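Local structure of argininosuccinate lyase (Chelativorans sp., 6RXA) at residues A[246-260]-A[289-302]. The protein is a C-N lyase of the aspartase/fumarase superfamily that cleaves ethylenediamine-N,N'-disuccinic acid (EDDS), releasing fumarate. The protein carries 2 engineered substitutions. Sequence-based numbering, arbitrary orientation.
Sequences AVFLSGLSRLASEIQ and PMSLERSRKAAFAA. Engineered in segment 289-302: Met290 (natural residue Asp).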
loop_
_atom_site.group_PDB
_atom_site.type_symbol
_atom_site.label_atom_id
_atom_site.label_comp_id
_atom_site.label_asym_id
_atom_site.label_seq_id
_atom_site.Cartn_x
_atom_site.Cartn_y
_atom_site.Cartn_z
ATOM N N ALA A 246 -0.661 -12.389 0.474
ATOM C CA ALA A 246 0.425 -11.519 0.044
ATOM C C ALA A 246 1.776 -12.007 0.562
ATOM O O ALA A 246 2.775 -11.984 -0.166
ATOM C CB ALA A 246 0.193 -10.080 0.484
ATOM N N VAL A 247 1.848 -12.397 1.838
ATOM C CA VAL A 247 3.149 -12.809 2.379
ATOM C C VAL A 247 3.595 -14.148 1.795
ATOM O O VAL A 247 4.762 -14.316 1.415
ATOM C CB VAL A 247 3.198 -12.758 3.922
ATOM C CG1 VAL A 247 2.479 -13.937 4.553
ATOM C CG2 VAL A 247 4.666 -12.702 4.387
ATOM N N PHE A 248 2.673 -15.115 1.697
ATOM C CA PHE A 248 2.964 -16.368 1.019
ATOM C C PHE A 248 3.464 -16.119 -0.403
ATOM O O PHE A 248 4.494 -16.658 -0.826
ATOM C CB PHE A 248 1.720 -17.273 1.006
ATOM C CG PHE A 248 1.783 -18.319 -0.066
ATOM C CD1 PHE A 248 2.719 -19.333 -0.003
ATOM C CD2 PHE A 248 0.972 -18.242 -1.174
ATOM C CE1 PHE A 248 2.837 -20.253 -1.002
ATOM C CE2 PHE A 248 1.075 -19.165 -2.182
ATOM C CZ PHE A 248 1.999 -20.181 -2.109
ATOM N N LEU A 249 2.756 -15.273 -1.151
ATOM C CA LEU A 249 3.159 -15.019 -2.530
ATOM C C LEU A 249 4.493 -14.297 -2.599
ATOM O O LEU A 249 5.212 -14.457 -3.592
ATOM C CB LEU A 249 2.065 -14.279 -3.303
ATOM C CG LEU A 249 0.892 -15.166 -3.762
ATOM C CD1 LEU A 249 -0.277 -14.339 -4.247
ATOM C CD2 LEU A 249 1.359 -16.108 -4.869
ATOM N N SER A 250 4.836 -13.492 -1.583
ATOM C CA SER A 250 6.138 -12.836 -1.624
ATOM C C SER A 250 7.259 -13.868 -1.568
ATOM O O SER A 250 8.297 -13.689 -2.221
ATOM C CB SER A 250 6.295 -11.773 -0.525
ATOM O OG SER A 250 6.635 -12.350 0.724
ATOM N N GLY A 251 7.060 -14.970 -0.839
ATOM C CA GLY A 251 8.074 -16.008 -0.825
ATOM C C GLY A 251 8.128 -16.758 -2.133
ATOM O O GLY A 251 9.197 -17.214 -2.554
ATOM N N LEU A 252 6.973 -16.895 -2.786
ATOM C CA LEU A 252 6.899 -17.487 -4.117
ATOM C C LEU A 252 7.580 -16.597 -5.150
ATOM O O LEU A 252 8.332 -17.097 -5.997
ATOM C CB LEU A 252 5.425 -17.777 -4.432
ATOM C CG LEU A 252 5.154 -18.437 -5.779
ATOM C CD1 LEU A 252 3.915 -19.316 -5.750
ATOM C CD2 LEU A 252 5.017 -17.398 -6.865
ATOM N N SER A 253 7.384 -15.279 -5.068
ATOM C CA SER A 253 8.132 -14.358 -5.918
ATOM C C SER A 253 9.638 -14.511 -5.720
ATOM O O SER A 253 10.407 -14.490 -6.688
ATOM C CB SER A 253 7.696 -12.920 -5.634
ATOM O OG SER A 253 8.536 -12.017 -6.325
ATOM N N ARG A 254 10.078 -14.656 -4.475
ATOM C CA ARG A 254 11.505 -14.765 -4.203
ATOM C C ARG A 254 12.096 -16.033 -4.805
ATOM O O ARG A 254 13.201 -16.005 -5.364
ATOM C CB ARG A 254 11.733 -14.702 -2.690
ATOM C CG ARG A 254 11.471 -13.309 -2.142
ATOM C CD ARG A 254 11.402 -13.258 -0.621
ATOM N NE ARG A 254 12.721 -13.329 -0.034
ATOM C CZ ARG A 254 12.940 -13.507 1.262
ATOM N NH1 ARG A 254 11.891 -13.672 2.090
ATOM N NH2 ARG A 254 14.201 -13.506 1.714
ATOM N N LEU A 255 11.375 -17.151 -4.722
ATOM C CA LEU A 255 11.847 -18.369 -5.371
ATOM C C LEU A 255 11.848 -18.213 -6.884
ATOM O O LEU A 255 12.795 -18.635 -7.553
ATOM C CB LEU A 255 10.981 -19.564 -4.981
ATOM C CG LEU A 255 11.372 -20.870 -5.666
ATOM C CD1 LEU A 255 12.797 -21.285 -5.320
ATOM C CD2 LEU A 255 10.400 -21.988 -5.291
ATOM N N ALA A 256 10.776 -17.643 -7.447
ATOM C CA ALA A 256 10.751 -17.413 -8.886
ATOM C C ALA A 256 11.928 -16.549 -9.324
ATOM O O ALA A 256 12.572 -16.830 -10.340
ATOM C CB ALA A 256 9.424 -16.759 -9.279
ATOM N N SER A 257 12.214 -15.485 -8.578
ATOM C CA SER A 257 13.345 -14.625 -8.913
ATOM C C SER A 257 14.661 -15.389 -8.813
ATOM O O SER A 257 15.538 -15.248 -9.677
ATOM C CB SER A 257 13.333 -13.402 -7.997
ATOM O OG SER A 257 14.212 -12.388 -8.441
ATOM N N GLU A 258 14.815 -16.215 -7.772
ATOM C CA GLU A 258 16.027 -17.011 -7.611
ATOM C C GLU A 258 16.258 -17.890 -8.830
ATOM O O GLU A 258 17.363 -17.935 -9.382
ATOM C CB GLU A 258 15.902 -17.899 -6.372
ATOM C CG GLU A 258 17.227 -18.512 -5.939
ATOM C CD GLU A 258 17.901 -17.720 -4.834
ATOM O OE1 GLU A 258 17.232 -17.478 -3.802
ATOM O OE2 GLU A 258 19.101 -17.353 -4.999
ATOM N N ILE A 259 15.209 -18.595 -9.257
ATOM C CA ILE A 259 15.295 -19.490 -10.410
ATOM C C ILE A 259 15.540 -18.691 -11.685
ATOM O O ILE A 259 16.280 -19.127 -12.572
ATOM C CB ILE A 259 14.036 -20.375 -10.504
ATOM C CG1 ILE A 259 13.959 -21.313 -9.295
ATOM C CG2 ILE A 259 14.051 -21.160 -11.805
ATOM C CD1 ILE A 259 12.667 -22.114 -9.209
ATOM N N GLN A 260 14.923 -17.523 -11.804
ATOM C CA GLN A 260 15.172 -16.677 -12.965
ATOM C C GLN A 260 16.648 -16.294 -13.062
ATOM O O GLN A 260 17.215 -16.275 -14.158
ATOM C CB GLN A 260 14.283 -15.441 -12.919
ATOM C CG GLN A 260 14.200 -14.732 -14.255
ATOM C CD GLN A 260 13.220 -13.584 -14.267
ATOM O OE1 GLN A 260 12.743 -13.134 -13.216
ATOM N NE2 GLN A 260 12.939 -13.066 -15.459
ATOM N N PRO A 289 11.489 -16.841 -19.393
ATOM C CA PRO A 289 10.914 -17.366 -18.137
ATOM C C PRO A 289 9.540 -16.776 -17.841
ATOM O O PRO A 289 9.296 -16.158 -16.803
ATOM C CB PRO A 289 11.974 -16.962 -17.105
ATOM C CG PRO A 289 12.509 -15.647 -17.649
ATOM C CD PRO A 289 12.540 -15.834 -19.146
ATOM N N MET A 290 8.618 -16.974 -18.780
ATOM C CA MET A 290 7.299 -16.369 -18.679
ATOM C C MET A 290 6.512 -16.917 -17.496
ATOM O O MET A 290 5.739 -16.174 -16.875
ATOM C CB MET A 290 6.566 -16.609 -19.996
ATOM C CG MET A 290 5.256 -15.898 -20.107
ATOM S SD MET A 290 5.392 -14.105 -19.999
ATOM C CE MET A 290 4.209 -13.624 -21.267
ATOM N N SER A 291 6.697 -18.196 -17.161
ATOM C CA SER A 291 6.036 -18.766 -15.997
ATOM C C SER A 291 6.477 -18.049 -14.734
ATOM O O SER A 291 5.657 -17.742 -13.858
ATOM C CB SER A 291 6.354 -20.257 -15.898
ATOM O OG SER A 291 7.756 -20.500 -15.915
ATOM N N LEU A 292 7.779 -17.776 -14.624
ATOM C CA LEU A 292 8.304 -17.102 -13.440
ATOM C C LEU A 292 7.812 -15.665 -13.360
ATOM O O LEU A 292 7.402 -15.203 -12.286
ATOM C CB LEU A 292 9.833 -17.146 -13.483
ATOM C CG LEU A 292 10.505 -18.514 -13.629
ATOM C CD1 LEU A 292 12.033 -18.387 -13.653
ATOM C CD2 LEU A 292 10.032 -19.477 -12.553
ATOM N N GLU A 293 7.842 -14.940 -14.480
ATOM C CA GLU A 293 7.477 -13.528 -14.432
ATOM C C GLU A 293 5.992 -13.341 -14.167
ATOM O O GLU A 293 5.607 -12.443 -13.408
ATOM C CB GLU A 293 7.936 -12.805 -15.693
ATOM C CG GLU A 293 9.466 -12.663 -15.718
ATOM C CD GLU A 293 9.965 -11.556 -16.604
ATOM O OE1 GLU A 293 11.133 -11.134 -16.397
ATOM O OE2 GLU A 293 9.224 -11.143 -17.531
ATOM N N ARG A 294 5.137 -14.166 -14.777
ATOM C CA ARG A 294 3.712 -14.042 -14.484
ATOM C C ARG A 294 3.383 -14.509 -13.069
ATOM O O ARG A 294 2.404 -14.042 -12.480
ATOM C CB ARG A 294 2.883 -14.796 -15.522
ATOM C CG ARG A 294 2.839 -14.072 -16.858
ATOM C CD ARG A 294 2.138 -14.904 -17.899
ATOM N NE ARG A 294 1.884 -14.155 -19.127
ATOM C CZ ARG A 294 0.806 -13.403 -19.339
ATOM N NH1 ARG A 294 -0.126 -13.274 -18.403
ATOM N NH2 ARG A 294 0.666 -12.773 -20.496
ATOM N N SER A 295 4.175 -15.424 -12.504
ATOM C CA SER A 295 3.978 -15.783 -11.103
ATOM C C SER A 295 4.326 -14.611 -10.188
ATOM O O SER A 295 3.584 -14.304 -9.244
ATOM C CB SER A 295 4.796 -17.036 -10.761
ATOM O OG SER A 295 4.276 -18.185 -11.435
ATOM N N ARG A 296 5.452 -13.940 -10.452
ATOM C CA ARG A 296 5.790 -12.746 -9.695
ATOM C C ARG A 296 4.719 -11.672 -9.840
ATOM O O ARG A 296 4.357 -11.008 -8.861
ATOM C CB ARG A 296 7.150 -12.200 -10.128
ATOM C CG ARG A 296 8.316 -13.135 -9.836
ATOM C CD ARG A 296 9.658 -12.450 -10.040
ATOM N NE ARG A 296 9.954 -11.577 -8.901
ATOM C CZ ARG A 296 10.795 -10.552 -8.915
ATOM N NH1 ARG A 296 11.441 -10.207 -10.023
ATOM N NH2 ARG A 296 10.980 -9.854 -7.806
ATOM N N LYS A 297 4.186 -11.492 -11.057
ATOM C CA LYS A 297 3.129 -10.510 -11.283
ATOM C C LYS A 297 1.958 -10.734 -10.326
ATOM O O LYS A 297 1.427 -9.777 -9.745
ATOM C CB LYS A 297 2.677 -10.569 -12.741
ATOM C CG LYS A 297 1.628 -9.535 -13.154
ATOM C CD LYS A 297 1.183 -9.827 -14.586
ATOM C CE LYS A 297 0.186 -8.857 -15.120
ATOM N NZ LYS A 297 -0.176 -9.338 -16.513
ATOM N N ALA A 298 1.541 -11.995 -10.150
ATOM C CA ALA A 298 0.470 -12.308 -9.206
ATOM C C ALA A 298 0.849 -11.931 -7.781
ATOM O O ALA A 298 0.019 -11.405 -7.031
ATOM C CB ALA A 298 0.143 -13.799 -9.288
ATOM N N ALA A 299 2.098 -12.196 -7.390
ATOM C CA ALA A 299 2.572 -11.794 -6.073
ATOM C C ALA A 299 2.450 -10.292 -5.874
ATOM O O ALA A 299 1.970 -9.831 -4.829
ATOM C CB ALA A 299 4.025 -12.243 -5.885
ATOM N N PHE A 300 2.927 -9.503 -6.843
ATOM C CA PHE A 300 2.861 -8.053 -6.701
ATOM C C PHE A 300 1.411 -7.595 -6.634
ATOM O O PHE A 300 1.053 -6.725 -5.834
ATOM C CB PHE A 300 3.534 -7.383 -7.895
ATOM C CG PHE A 300 4.911 -7.888 -8.214
ATOM C CD1 PHE A 300 5.756 -8.394 -7.237
ATOM C CD2 PHE A 300 5.364 -7.828 -9.518
ATOM C CE1 PHE A 300 7.025 -8.835 -7.585
ATOM C CE2 PHE A 300 6.617 -8.252 -9.859
ATOM C CZ PHE A 300 7.449 -8.759 -8.896
ATOM N N ALA A 301 0.553 -8.175 -7.470
ATOM C CA ALA A 301 -0.832 -7.737 -7.508
ATOM C C ALA A 301 -1.550 -8.022 -6.197
ATOM O O ALA A 301 -2.487 -7.297 -5.837
ATOM C CB ALA A 301 -1.569 -8.404 -8.663
ATOM N N ALA A 302 -1.128 -9.062 -5.471
ATOM C CA ALA A 302 -1.755 -9.425 -4.205
ATOM C C ALA A 302 -1.585 -8.341 -3.145
ATOM O O ALA A 302 -2.309 -8.337 -2.147
ATOM C CB ALA A 302 -1.185 -10.739 -3.684
HETATM O O HOH W 1 2.611 -9.834 -2.082
HETATM O O HOH W 2 11.129 -10.933 -12.775
#
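Gln260 NE2 is gripped by two acceptors, Glu293 OE1 at 2.8 Å and the backbone oxygen of Gln159 of the fourth subunit. It fastens one end of an antiparallel helix pair in the central helical bundle characteristic of the aspartase/fumarase superfamily. The axes of the segments 246-260 and 290-301 approach to 8.5 Å, their directions 153° apart. Glutamine suits this place because its extended chain carries the amide past Pro289, the N-cap residue of helix 290-301. The Glu293 oxygen is met on its anti side but well out of the carboxylate plane, the amide plane standing steeply to it.

Midway along, Arg296 NE gives an almost straight bond to Ser253 OG (3.0 Å, 176°), in the guanidinium plane. A bend at chi3 (77°) lays the guanidinium between Ser257 OG over the centre of one face and Phe300 CZ, 3.6 Å above the opposite face and offset toward the rim. The polar ends continue into the tetramer: Arg296 NH2 binds Asn314 O of the second subunit and NH1 Ala315 O of the third, while Ser257 OG is hydrogen-bonded to Glu317 of the second and Arg160 of the fourth. Arg296 NH1 also donates to a water, which in turn donates to Gln260 OE1.

Small Ser253, Ala256 and Ala299 let the backbones close in around Arg296, whose side chain leaves from the edge of the interface. Ala299 CB lies 3.8 Å from Leu249 CB and also packs against Ser253 CB, while Ala256 CB meets Arg296 CG and Leu292 CB. Branched Leu292 fills the wider spacing beyond, its CD1 pressing on Gln260 N at 3.5 Å, with Ile259 CG2 a looser neighbour. At the far end, where Leu249 CD1 rests on Ala302 CB, a water donates to Ala246 O (2.9 Å) and to Ala299 O (2.8 Å), linking the two helix backbones.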